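PDB 3D7L: Lin1944 protein from Listeria innocua, which is of uncharacterised function but belongs to the short-chain dehydrogenase/reductase family and is therefore probably an oxidoreductase. Local coordinates for residues 50-53 and 54-58; 158-161 and 162-165; 176-179 and 180-183; 185-188 and 189-193. All coordinates share one frame; numbering follows the deposited sequence.

Interaction 1 of 4, residues 50-53 and 54-58; sequences KKMY and EQVGK
With Met52 CG trans to the backbone N (chi1 176°) and Val56 CG2, the branch beside its backbone N and trans to the carbonyl carbon, turned to meet it, the side chains of Met52 and Val56, one helical turn apart, lie alongside each other and point the same way. Their nearest approach is Met52 CG to Val56 CG2, 4.1 Å. Met52, a selenomethionine, then bends at chi3 (65°), which swings its CE over the centre of the neighbouring Tyr53 ring, 3.4 Å above the plane. The resulting apolar ridge faces inward: Met52, Tyr53 and Val56 all touch Leu7 on strand 5-9, and Met52 and Val56 also meet Val39 on the edge strand 39-40. Helix 46-56 is thereby seated on the parallel sheet of the Rossmann-type fold. The phenol runs on toward helix 79-100, where Tyr53 OH hydrogen-bonds to Leu96 O.

Four i to i+4 backbone bonds run through this last turn. Gln55 N to Lys51 O is the straightest, at 2.9 Å, whereas the final one, Gly57 N to Tyr53 O, stretches to 3.1 Å and bends to 143° at the hydrogen as the chain leaves the helix. Gly57 has positive phi, a conformation that favours glycine, and the chain then turns toward strand 59-64. On the outer side, Glu54 CG lies 3.3 Å from Lys50 O. Lys51 NZ and Glu54 OE2 stand 5.6 Å apart, too far for a salt bridge, so their attraction is at most a diffuse one. Side-chain cohesion within this turn is accordingly apolar on the sheet side, while its polar ties are those of the backbone.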
ATOM      1  N   LYS D  50       4.075  18.578  11.267  1.00 29.81           N
ATOM      2  CA  LYS D  50       3.182  19.607  11.800  1.00 30.39           C
ATOM      3  C   LYS D  50       3.886  20.946  11.910  1.00 30.31           C
ATOM      4  O   LYS D  50       3.292  21.977  11.554  1.00 29.66           O
ATOM      5  CB  LYS D  50       2.594  19.205  13.142  1.00 30.05           C
ATOM      6  CG  LYS D  50       2.022  17.825  13.096  1.00 31.63           C
ATOM      7  CD  LYS D  50       0.766  17.710  13.888  1.00 37.39           C
ATOM      8  CE  LYS D  50       1.030  17.268  15.305  1.00 37.44           C
ATOM      9  NZ  LYS D  50       0.079  16.145  15.635  1.00 39.99           N
ATOM     10  N   LYS D  51       5.139  20.932  12.374  1.00 30.40           N
ATOM     11  CA  LYS D  51       5.920  22.173  12.454  1.00 31.65           C
ATOM     12  C   LYS D  51       6.102  22.803  11.071  1.00 30.89           C
ATOM     13  O   LYS D  51       5.938  24.016  10.908  1.00 30.70           O
ATOM     14  CB  LYS D  51       7.292  21.937  13.091  1.00 32.13           C
ATOM     15  CG  LYS D  51       7.605  22.843  14.271  1.00 36.12           C
ATOM     16  CD  LYS D  51       7.895  24.294  13.875  1.00 39.49           C
ATOM     17  CE  LYS D  51       7.819  25.206  15.105  1.00 42.98           C
ATOM     18  NZ  LYS D  51       8.999  25.103  16.061  1.00 45.35           N
HETATM   19  N   MSE D  52       6.440  21.975  10.082  1.00 30.38           N
HETATM   20  CA  MSE D  52       6.580  22.462   8.713  1.00 30.66           C
HETATM   21  C   MSE D  52       5.325  23.206   8.270  1.00 29.15           C
HETATM   22  O   MSE D  52       5.414  24.328   7.788  1.00 28.45           O
HETATM   23  CB  MSE D  52       6.930  21.337   7.737  1.00 30.55           C
HETATM   24  CG  MSE D  52       6.980  21.815   6.271  1.00 30.76           C
HETATM   25 SE   MSE D  52       6.867  20.412   4.982  0.65 34.87          SE
HETATM   26  CE  MSE D  52       5.087  19.763   5.334  1.00 30.65           C
ATOM     27  N   TYR D  53       4.164  22.592   8.468  1.00 28.88           N
ATOM     28  CA  TYR D  53       2.897  23.198   8.047  1.00 28.94           C
ATOM     29  C   TYR D  53       2.521  24.492   8.803  1.00 29.17           C
ATOM     30  O   TYR D  53       1.891  25.385   8.215  1.00 29.01           O
ATOM     31  CB  TYR D  53       1.750  22.175   8.113  1.00 28.64           C
ATOM     32  CG  TYR D  53       1.712  21.183   6.961  1.00 29.29           C
ATOM     33  CD1 TYR D  53       1.812  21.613   5.622  1.00 28.67           C
ATOM     34  CD2 TYR D  53       1.559  19.810   7.205  1.00 28.19           C
ATOM     35  CE1 TYR D  53       1.772  20.685   4.563  1.00 28.22           C
ATOM     36  CE2 TYR D  53       1.522  18.890   6.158  1.00 26.77           C
ATOM     37  CZ  TYR D  53       1.619  19.332   4.844  1.00 27.50           C
ATOM     38  OH  TYR D  53       1.570  18.393   3.822  1.00 28.53           O
ATOM     39  N   GLU D  54       2.892  24.589  10.086  1.00 29.26           N
ATOM     40  CA  GLU D  54       2.749  25.848  10.847  1.00 31.68           C
ATOM     41  C   GLU D  54       3.634  26.938  10.247  1.00 31.19           C
ATOM     42  O   GLU D  54       3.186  28.071  10.048  1.00 30.77           O
ATOM     43  CB  GLU D  54       3.148  25.690  12.322  1.00 31.61           C
ATOM     44  CG  GLU D  54       2.332  24.707  13.151  1.00 34.66           C
ATOM     45  CD  GLU D  54       2.970  24.437  14.536  1.00 35.49           C
ATOM     46  OE1 GLU D  54       2.935  23.267  15.025  1.00 40.50           O
ATOM     47  OE2 GLU D  54       3.526  25.394  15.125  1.00 40.29           O
ATOM     48  N   GLN D  55       4.891  26.587   9.966  1.00 30.95           N
ATOM     49  CA  GLN D  55       5.807  27.504   9.315  1.00 32.12           C
ATOM     50  C   GLN D  55       5.257  27.998   7.971  1.00 31.59           C
ATOM     51  O   GLN D  55       5.234  29.192   7.726  1.00 30.22           O
ATOM     52  CB  GLN D  55       7.209  26.883   9.162  1.00 32.14           C
ATOM     53  CG  GLN D  55       8.074  26.948  10.451  1.00 35.18           C
ATOM     54  CD  GLN D  55       9.442  26.207  10.357  1.00 35.70           C
ATOM     55  OE1 GLN D  55      10.453  26.684  10.889  1.00 40.28           O
ATOM     56  NE2 GLN D  55       9.461  25.041   9.706  1.00 40.02           N
ATOM     57  N   VAL D  56       4.786  27.066   7.135  1.00 31.72           N
ATOM     58  CA  VAL D  56       4.374  27.365   5.758  1.00 32.45           C
ATOM     59  C   VAL D  56       3.089  28.201   5.619  1.00 32.54           C
ATOM     60  O   VAL D  56       2.988  29.001   4.696  1.00 32.63           O
ATOM     61  CB  VAL D  56       4.234  26.068   4.913  1.00 31.94           C
ATOM     62  CG1 VAL D  56       3.647  26.377   3.559  1.00 33.50           C
ATOM     63  CG2 VAL D  56       5.579  25.402   4.745  1.00 31.76           C
ATOM     64  N   GLY D  57       2.115  28.009   6.515  1.00 32.66           N
ATOM     65  CA  GLY D  57       0.789  28.623   6.362  1.00 32.70           C
ATOM     66  C   GLY D  57      -0.031  28.049   5.203  1.00 32.76           C
ATOM     67  O   GLY D  57       0.191  26.908   4.773  1.00 33.22           O
ATOM     68  N   LYS D  58      -0.971  28.836   4.683  1.00 31.63           N
ATOM     69  CA  LYS D  58      -1.871  28.364   3.625  1.00 31.45           C
ATOM     70  C   LYS D  58      -1.201  28.330   2.261  1.00 30.53           C
ATOM     71  O   LYS D  58      -0.528  29.290   1.870  1.00 29.95           O
ATOM     72  CB  LYS D  58      -3.148  29.228   3.560  1.00 32.35           C
ATOM     73  CG  LYS D  58      -4.203  28.891   4.626  1.00 34.66           C
ATOM     74  CD  LYS D  58      -5.039  27.693   4.178  1.00 38.31           C
ATOM     75  CE  LYS D  58      -6.268  27.475   5.058  1.00 41.20           C
ATOM     76  NZ  LYS D  58      -7.183  26.407   4.509  1.00 41.47           N
TER

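Interaction 2 of 4, residues 158-161 and 162-165; sequences NVLE and ESWD
The backbone of 158-161 runs extended through Val159 and Leu160 (psi 138° in each), then folds at Glu161, which takes up helix-like backbone angles, into a tight turn that leads to helix 164-167. Two i to i+3 bonds close it: Ser163 N to Leu160 O, 2.9 Å, and Trp164 N to Glu161 O, 3.1 Å. Both donors stand well above the acceptor's carbonyl plane, the second by 72°, so neither bond uses a carbonyl lone pair squarely. Just upstream, Asn158 OD1 accepts the N-H of Val159 at 2.7 Å.

This is the segment that follows strand 151-157 in a Rossmann-type SDR fold, and its backbone is tied to the later loop at Val177. Across the turn, Val159 CG1 occupies the position between its backbone N and carbonyl carbon (chi1 56°) and meets Trp164 CZ3 obliquely at 3.7 Å, while CG2 lies in the indole plane, at the edge, 3.9 Å from Trp164 CE3. Glu162 bends at chi2, curling its carboxylate back until OE2 is 3.7 Å from Glu161 CB; the hydrogen-bonding partner of that oxygen is Ala179, outside the turn. Leu160 packs against Ala179 and Val182 of helix 179-191.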
ATOM      1  N   ASN D 158       8.369   5.858 -14.439  1.00 28.86           N
ATOM      2  CA  ASN D 158       9.335   4.820 -14.776  1.00 29.35           C
ATOM      3  C   ASN D 158      10.693   5.287 -14.271  1.00 29.85           C
ATOM      4  O   ASN D 158      10.840   6.434 -13.791  1.00 29.90           O
ATOM      5  CB  ASN D 158       9.356   4.656 -16.300  1.00 28.77           C
ATOM      6  CG  ASN D 158       9.897   3.324 -16.755  1.00 28.97           C
ATOM      7  OD1 ASN D 158      10.616   2.637 -16.018  1.00 28.10           O
ATOM      8  ND2 ASN D 158       9.535   2.930 -17.992  1.00 26.92           N
ATOM      9  N   VAL D 159      11.697   4.425 -14.371  1.00 30.36           N
ATOM     10  CA  VAL D 159      13.080   4.853 -14.119  1.00 31.15           C
ATOM     11  C   VAL D 159      13.432   6.094 -14.965  1.00 30.69           C
ATOM     12  O   VAL D 159      13.053   6.169 -16.141  1.00 30.92           O
ATOM     13  CB  VAL D 159      14.116   3.677 -14.332  1.00 31.54           C
ATOM     14  CG1 VAL D 159      14.002   3.076 -15.733  1.00 33.23           C
ATOM     15  CG2 VAL D 159      15.559   4.155 -14.087  1.00 31.07           C
ATOM     16  N   LEU D 160      14.124   7.064 -14.363  1.00 30.14           N
ATOM     17  CA  LEU D 160      14.537   8.293 -15.079  1.00 30.28           C
ATOM     18  C   LEU D 160      15.820   8.159 -15.909  1.00 30.33           C
ATOM     19  O   LEU D 160      16.807   7.569 -15.458  1.00 29.35           O
ATOM     20  CB  LEU D 160      14.700   9.468 -14.114  1.00 29.84           C
ATOM     21  CG  LEU D 160      13.554   9.732 -13.139  1.00 29.88           C
ATOM     22  CD1 LEU D 160      13.893  10.934 -12.289  1.00 26.54           C
ATOM     23  CD2 LEU D 160      12.235   9.940 -13.907  1.00 31.67           C
ATOM     24  N   GLU D 161      15.805   8.728 -17.115  1.00 31.06           N
ATOM     25  CA  GLU D 161      17.005   8.810 -17.938  1.00 31.71           C
ATOM     26  C   GLU D 161      18.187   9.384 -17.136  1.00 32.26           C
ATOM     27  O   GLU D 161      19.315   8.885 -17.229  1.00 32.05           O
ATOM     28  CB  GLU D 161      16.763   9.696 -19.170  1.00 31.79           C
ATOM     29  CG  GLU D 161      15.766   9.120 -20.165  1.00 31.96           C
ATOM     30  CD  GLU D 161      15.634   9.951 -21.424  1.00 32.72           C
ATOM     31  OE1 GLU D 161      16.000  11.144 -21.412  1.00 34.17           O
ATOM     32  OE2 GLU D 161      15.153   9.409 -22.433  1.00 34.45           O
ATOM     33  N   GLU D 162      17.930  10.431 -16.350  1.00 32.40           N
ATOM     34  CA  GLU D 162      19.000  11.061 -15.578  1.00 33.53           C
ATOM     35  C   GLU D 162      19.489  10.229 -14.386  1.00 33.37           C
ATOM     36  O   GLU D 162      20.460  10.602 -13.734  1.00 33.82           O
ATOM     37  CB  GLU D 162      18.658  12.500 -15.162  1.00 34.28           C
ATOM     38  CG  GLU D 162      17.179  12.872 -15.106  1.00 36.36           C
ATOM     39  CD  GLU D 162      16.528  13.057 -16.470  1.00 35.97           C
ATOM     40  OE1 GLU D 162      16.852  14.008 -17.220  1.00 38.69           O
ATOM     41  OE2 GLU D 162      15.658  12.239 -16.783  1.00 37.48           O
ATOM     42  N   SER D 163      18.818   9.111 -14.120  1.00 33.39           N
ATOM     43  CA  SER D 163      19.262   8.130 -13.123  1.00 33.53           C
ATOM     44  C   SER D 163      19.712   6.796 -13.739  1.00 33.13           C
ATOM     45  O   SER D 163      20.175   5.924 -13.019  1.00 32.63           O
ATOM     46  CB  SER D 163      18.140   7.861 -12.117  1.00 33.95           C
ATOM     47  OG  SER D 163      17.787   9.032 -11.405  1.00 35.82           O
ATOM     48  N   TRP D 164      19.582   6.661 -15.060  1.00 32.75           N
ATOM     49  CA  TRP D 164      19.846   5.420 -15.800  1.00 32.68           C
ATOM     50  C   TRP D 164      21.280   4.903 -15.676  1.00 33.32           C
ATOM     51  O   TRP D 164      21.520   3.691 -15.642  1.00 32.27           O
ATOM     52  CB  TRP D 164      19.539   5.644 -17.281  1.00 32.66           C
ATOM     53  CG  TRP D 164      19.545   4.404 -18.134  1.00 31.40           C
ATOM     54  CD1 TRP D 164      20.333   4.165 -19.220  1.00 31.31           C
ATOM     55  CD2 TRP D 164      18.705   3.255 -17.985  1.00 30.32           C
ATOM     56  NE1 TRP D 164      20.042   2.937 -19.762  1.00 32.46           N
ATOM     57  CE2 TRP D 164      19.026   2.366 -19.033  1.00 32.58           C
ATOM     58  CE3 TRP D 164      17.690   2.898 -17.080  1.00 31.03           C
ATOM     59  CZ2 TRP D 164      18.380   1.133 -19.193  1.00 32.13           C
ATOM     60  CZ3 TRP D 164      17.049   1.660 -17.241  1.00 31.01           C
ATOM     61  CH2 TRP D 164      17.406   0.800 -18.283  1.00 31.21           C
ATOM     62  N   ASP D 165      22.218   5.844 -15.660  1.00 33.97           N
ATOM     63  CA  ASP D 165      23.621   5.609 -15.316  1.00 35.11           C
ATOM     64  C   ASP D 165      23.771   4.702 -14.092  1.00 34.82           C
ATOM     65  O   ASP D 165      24.460   3.689 -14.146  1.00 35.50           O
ATOM     66  CB  ASP D 165      24.287   6.969 -15.072  1.00 35.96           C
ATOM     67  CG  ASP D 165      23.254   8.086 -14.815  1.00 38.30           C
ATOM     68  OD1 ASP D 165      23.052   8.443 -13.624  1.00 39.58           O
ATOM     69  OD2 ASP D 165      22.624   8.579 -15.807  1.00 39.45           O
TER

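Interaction 3 of 4, residues 176-179 and 180-183; sequences PVPA and AKVA
Val177 CG2 meets Val182 CG2 at 3.7 Å, the two side chains crossing at about a right angle. The meeting depends on rotation at Val177: its chi1 of -67° sets CG2 between the backbone N and the carbonyl carbon, while CG1 takes the place trans to that carbon. Val182 also packs on Leu15 and Val201, so this pair joins the incoming loop to the hydrophobic layer between helix 179-191 and the sheet.

Pro178 is the N-cap residue of that helix. Its carbonyl oxygen receives two backbone donors: Lys181 N at 2.9 Å, from 60° out of the carbonyl plane, and Val182 N at 3.3 Å, a weak bond. Ala179 O makes the next i to i+4 bond, to Ala183 N, shorter at 2.9 Å and nearly in line with the carbonyl. On the outer side the Pro178 ring slants across the root of Lys181, with Pro178 CD 4.0 Å from Lys181 CB, and the lysine chain continues fully extended.

At the helix start, a carboxylate supplements the backbone: Glu162 OE2 accepts from Ala179 N. Placed at the positive end of the helix dipole, that negative charge is probably stabilised, and the first turn is held by both main-chain and side-chain acceptors.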
ATOM      1  N   PRO D 176      14.005   4.059 -20.023  1.00 27.65           N
ATOM      2  CA  PRO D 176      13.798   5.141 -19.059  1.00 27.71           C
ATOM      3  C   PRO D 176      13.140   6.396 -19.664  1.00 28.02           C
ATOM      4  O   PRO D 176      13.129   6.583 -20.887  1.00 27.48           O
ATOM      5  CB  PRO D 176      15.213   5.450 -18.571  1.00 28.33           C
ATOM      6  CG  PRO D 176      16.087   5.102 -19.757  1.00 28.70           C
ATOM      7  CD  PRO D 176      15.421   3.913 -20.423  1.00 27.44           C
ATOM      8  N   VAL D 177      12.568   7.228 -18.798  1.00 28.00           N
ATOM      9  CA  VAL D 177      11.820   8.412 -19.231  1.00 27.55           C
ATOM     10  C   VAL D 177      12.551   9.675 -18.784  1.00 27.67           C
ATOM     11  O   VAL D 177      13.207   9.670 -17.740  1.00 26.72           O
ATOM     12  CB  VAL D 177      10.346   8.401 -18.696  1.00 27.27           C
ATOM     13  CG1 VAL D 177       9.524   7.245 -19.340  1.00 26.10           C
ATOM     14  CG2 VAL D 177      10.313   8.306 -17.181  1.00 25.96           C
ATOM     15  N   PRO D 178      12.456  10.757 -19.580  1.00 28.07           N
ATOM     16  CA  PRO D 178      13.081  11.996 -19.106  1.00 28.03           C
ATOM     17  C   PRO D 178      12.327  12.517 -17.885  1.00 27.89           C
ATOM     18  O   PRO D 178      11.098  12.499 -17.868  1.00 27.79           O
ATOM     19  CB  PRO D 178      12.903  12.970 -20.284  1.00 27.03           C
ATOM     20  CG  PRO D 178      12.493  12.140 -21.445  1.00 27.96           C
ATOM     21  CD  PRO D 178      11.775  10.946 -20.877  1.00 28.21           C
ATOM     22  N   ALA D 179      13.059  12.971 -16.880  1.00 28.17           N
ATOM     23  CA  ALA D 179      12.461  13.622 -15.727  1.00 29.03           C
ATOM     24  C   ALA D 179      11.563  14.808 -16.137  1.00 29.21           C
ATOM     25  O   ALA D 179      10.487  14.985 -15.555  1.00 30.21           O
ATOM     26  CB  ALA D 179      13.537  14.068 -14.780  1.00 28.94           C
ATOM     27  N   ALA D 180      11.979  15.582 -17.141  1.00 28.77           N
ATOM     28  CA  ALA D 180      11.122  16.625 -17.730  1.00 29.37           C
ATOM     29  C   ALA D 180       9.720  16.141 -18.139  1.00 30.49           C
ATOM     30  O   ALA D 180       8.744  16.897 -18.038  1.00 29.92           O
ATOM     31  CB  ALA D 180      11.811  17.290 -18.928  1.00 29.70           C
ATOM     32  N   LYS D 181       9.620  14.900 -18.638  1.00 30.82           N
ATOM     33  CA  LYS D 181       8.323  14.365 -19.059  1.00 30.40           C
ATOM     34  C   LYS D 181       7.467  14.020 -17.847  1.00 29.76           C
ATOM     35  O   LYS D 181       6.275  14.313 -17.815  1.00 30.69           O
ATOM     36  CB  LYS D 181       8.513  13.158 -19.976  1.00 31.15           C
ATOM     37  CG  LYS D 181       7.243  12.577 -20.561  1.00 33.41           C
ATOM     38  CD  LYS D 181       7.555  11.317 -21.317  1.00 38.86           C
ATOM     39  CE  LYS D 181       6.311  10.728 -21.950  1.00 39.74           C
ATOM     40  NZ  LYS D 181       6.647   9.527 -22.751  1.00 40.81           N
ATOM     41  N   VAL D 182       8.063  13.393 -16.843  1.00 28.35           N
ATOM     42  CA  VAL D 182       7.350  13.113 -15.617  1.00 27.49           C
ATOM     43  C   VAL D 182       6.860  14.421 -14.966  1.00 27.09           C
ATOM     44  O   VAL D 182       5.774  14.454 -14.401  1.00 26.75           O
ATOM     45  CB  VAL D 182       8.217  12.298 -14.621  1.00 27.70           C
ATOM     46  CG1 VAL D 182       7.413  11.933 -13.371  1.00 28.48           C
ATOM     47  CG2 VAL D 182       8.734  11.013 -15.299  1.00 25.93           C
ATOM     48  N   ALA D 183       7.647  15.491 -15.072  1.00 26.55           N
ATOM     49  CA  ALA D 183       7.316  16.772 -14.403  1.00 26.32           C
ATOM     50  C   ALA D 183       6.015  17.378 -14.948  1.00 26.26           C
ATOM     51  O   ALA D 183       5.294  18.072 -14.221  1.00 26.36           O
ATOM     52  CB  ALA D 183       8.476  17.745 -14.512  1.00 26.57           C
TER

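Interaction 4 of 4, residues 185-188 and 189-193; sequences AFEK and SVFGA
Glu187 and Phe191 meet one turn apart near the C-terminal end of helix 179-191, which in this Rossmann-type fold packs on the parallel sheet beside helix 14-23. Four i to i+4 backbone bonds carry the turn. The shortest are Ser189 N to Ala185 O and Phe191 N to Glu187 O, both 2.8 Å. The last, Gly192 N to Lys188 O, is 2.9 Å long but has only 138° at the hydrogen, and Gly192 is where the backbone abandons helical angles.

The polar ends of Glu187 and Ser189 are engaged by outside partners. The Glu187 carboxylate forms salt bridges through OE1 with Arg22 and through OE2 with Lys26, and Lys26 also makes a cation-pi contact with Phe191, so one lysine links both residues. Ser189 OG, buried on the sheet side, hydrogen-bonds with Thr111 and Asn153, and Arg151 binds the Ser189 carbonyl oxygen.

The apolar contacts divide between the faces of the helix. Phe186 and Val190 both rest on Thr111 and Val63 of the sheet, while Phe191 reaches Leu23. Val190 CG1 sits 3.8 Å above one face of the Phe191 ring, displaced toward its rim. With Glu187 CG trans to the backbone N (chi1 175°), the Glu187 and Phe191 side chains run at a slant to each other, carboxylate and ring planes 78° apart. Phe191 CD2 lies 3.7 Å from Glu187 CG and 3.6 Å from Glu187 O, the oxygen lying in the ring plane at its edge.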
ATOM      1  N   ALA D 185       3.306  15.685 -15.752  1.00 24.66           N
ATOM      2  CA  ALA D 185       2.244  15.011 -14.997  1.00 25.11           C
ATOM      3  C   ALA D 185       1.936  15.683 -13.658  1.00 25.92           C
ATOM      4  O   ALA D 185       0.750  15.783 -13.242  1.00 26.19           O
ATOM      5  CB  ALA D 185       2.613  13.530 -14.782  1.00 25.73           C
ATOM      6  N   PHE D 186       2.997  16.100 -12.962  1.00 24.81           N
ATOM      7  CA  PHE D 186       2.853  16.917 -11.761  1.00 25.37           C
ATOM      8  C   PHE D 186       2.178  18.252 -12.078  1.00 25.62           C
ATOM      9  O   PHE D 186       1.259  18.654 -11.363  1.00 26.37           O
ATOM     10  CB  PHE D 186       4.211  17.168 -11.102  1.00 25.31           C
ATOM     11  CG  PHE D 186       4.738  15.993 -10.317  1.00 25.78           C
ATOM     12  CD1 PHE D 186       4.438  15.853  -8.968  1.00 24.01           C
ATOM     13  CD2 PHE D 186       5.563  15.052 -10.927  1.00 25.65           C
ATOM     14  CE1 PHE D 186       4.943  14.760  -8.231  1.00 25.65           C
ATOM     15  CE2 PHE D 186       6.079  13.992 -10.204  1.00 26.37           C
ATOM     16  CZ  PHE D 186       5.751  13.844  -8.852  1.00 26.63           C
ATOM     17  N   GLU D 187       2.619  18.926 -13.143  1.00 25.60           N
ATOM     18  CA  GLU D 187       1.944  20.148 -13.600  1.00 26.21           C
ATOM     19  C   GLU D 187       0.462  19.877 -13.942  1.00 26.16           C
ATOM     20  O   GLU D 187      -0.399  20.682 -13.618  1.00 25.66           O
ATOM     21  CB  GLU D 187       2.667  20.793 -14.779  1.00 25.35           C
ATOM     22  CG  GLU D 187       1.927  21.996 -15.360  1.00 27.98           C
ATOM     23  CD  GLU D 187       2.648  22.672 -16.528  1.00 29.66           C
ATOM     24  OE1 GLU D 187       3.804  22.340 -16.822  1.00 35.52           O
ATOM     25  OE2 GLU D 187       2.063  23.564 -17.154  1.00 34.52           O
ATOM     26  N   LYS D 188       0.186  18.746 -14.604  1.00 26.56           N
ATOM     27  CA  LYS D 188      -1.169  18.316 -14.906  1.00 27.37           C
ATOM     28  C   LYS D 188      -1.975  18.184 -13.612  1.00 27.49           C
ATOM     29  O   LYS D 188      -3.091  18.692 -13.533  1.00 28.16           O
ATOM     30  CB  LYS D 188      -1.144  16.988 -15.691  1.00 27.49           C
ATOM     31  CG  LYS D 188      -2.503  16.473 -16.091  1.00 27.68           C
ATOM     32  CD  LYS D 188      -2.400  15.148 -16.852  1.00 28.36           C
ATOM     33  CE  LYS D 188      -3.788  14.574 -17.120  1.00 29.21           C
ATOM     34  NZ  LYS D 188      -4.641  15.405 -18.001  1.00 30.87           N
ATOM     35  N   SER D 189      -1.399  17.536 -12.590  1.00 27.11           N
ATOM     36  CA  SER D 189      -2.079  17.410 -11.297  1.00 26.93           C
ATOM     37  C   SER D 189      -2.334  18.761 -10.621  1.00 27.22           C
ATOM     38  O   SER D 189      -3.442  19.006 -10.174  1.00 28.61           O
ATOM     39  CB  SER D 189      -1.337  16.470 -10.345  1.00 26.58           C
ATOM     40  OG  SER D 189      -2.079  16.340  -9.166  1.00 26.93           O
ATOM     41  N   VAL D 190      -1.346  19.649 -10.587  1.00 26.15           N
ATOM     42  CA  VAL D 190      -1.517  20.933  -9.906  1.00 26.08           C
ATOM     43  C   VAL D 190      -2.467  21.884 -10.646  1.00 26.43           C
ATOM     44  O   VAL D 190      -3.321  22.534 -10.026  1.00 27.36           O
ATOM     45  CB  VAL D 190      -0.137  21.618  -9.636  1.00 26.06           C
ATOM     46  CG1 VAL D 190      -0.289  23.083  -9.102  1.00 26.98           C
ATOM     47  CG2 VAL D 190       0.695  20.778  -8.685  1.00 24.03           C
ATOM     48  N   PHE D 191      -2.329  21.972 -11.965  1.00 25.77           N
ATOM     49  CA  PHE D 191      -2.999  23.024 -12.721  1.00 25.95           C
ATOM     50  C   PHE D 191      -4.250  22.564 -13.443  1.00 26.28           C
ATOM     51  O   PHE D 191      -5.085  23.391 -13.821  1.00 25.88           O
ATOM     52  CB  PHE D 191      -2.014  23.675 -13.694  1.00 26.30           C
ATOM     53  CG  PHE D 191      -1.016  24.563 -13.014  1.00 27.41           C
ATOM     54  CD1 PHE D 191      -1.371  25.853 -12.617  1.00 28.70           C
ATOM     55  CD2 PHE D 191       0.268  24.112 -12.755  1.00 29.04           C
ATOM     56  CE1 PHE D 191      -0.450  26.682 -11.962  1.00 30.44           C
ATOM     57  CE2 PHE D 191       1.200  24.934 -12.124  1.00 28.62           C
ATOM     58  CZ  PHE D 191       0.836  26.220 -11.711  1.00 28.11           C
ATOM     59  N   GLY D 192      -4.358  21.249 -13.650  1.00 26.51           N
ATOM     60  CA  GLY D 192      -5.588  20.626 -14.155  1.00 27.01           C
ATOM     61  C   GLY D 192      -6.652  20.543 -13.063  1.00 27.36           C
ATOM     62  O   GLY D 192      -6.524  21.185 -12.008  1.00 28.22           O
ATOM     63  N   ALA D 193      -7.705  19.773 -13.307  1.00 26.84           N
ATOM     64  CA  ALA D 193      -8.862  19.775 -12.409  1.00 26.34           C
ATOM     65  C   ALA D 193      -9.369  18.388 -12.077  1.00 25.89           C
ATOM     66  O   ALA D 193     -10.505  18.239 -11.578  1.00 25.27           O
ATOM     67  CB  ALA D 193      -9.997  20.629 -12.997  1.00 26.00           C
TER

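How the interactions relate
Interactions 2 and 3 form one structural unit, their centres about 9 Å apart. The evidence for the junction is a pair of short contacts, Glu162 OE2 to Ala179 N at 2.7 Å and Glu161 N to Val177 O at 2.8 Å, both probable hydrogen bonds, which fasten the turn after strand 151-157 to the start of helix 179-191. Interaction 4 adjoins interaction 3 in sequence and lies on the same helix, the two centres about 15 Å apart: one contact starts the helix and the other ends it. Interaction 1 stands apart, on the opposite side of the chain's centre from interactions 2 and 3, its nearest atoms about 13 Å from interaction 4. Leu7 beneath helix 46-56 and Val63 beneath helix 179-191 belong to adjacent strands of the same sheet.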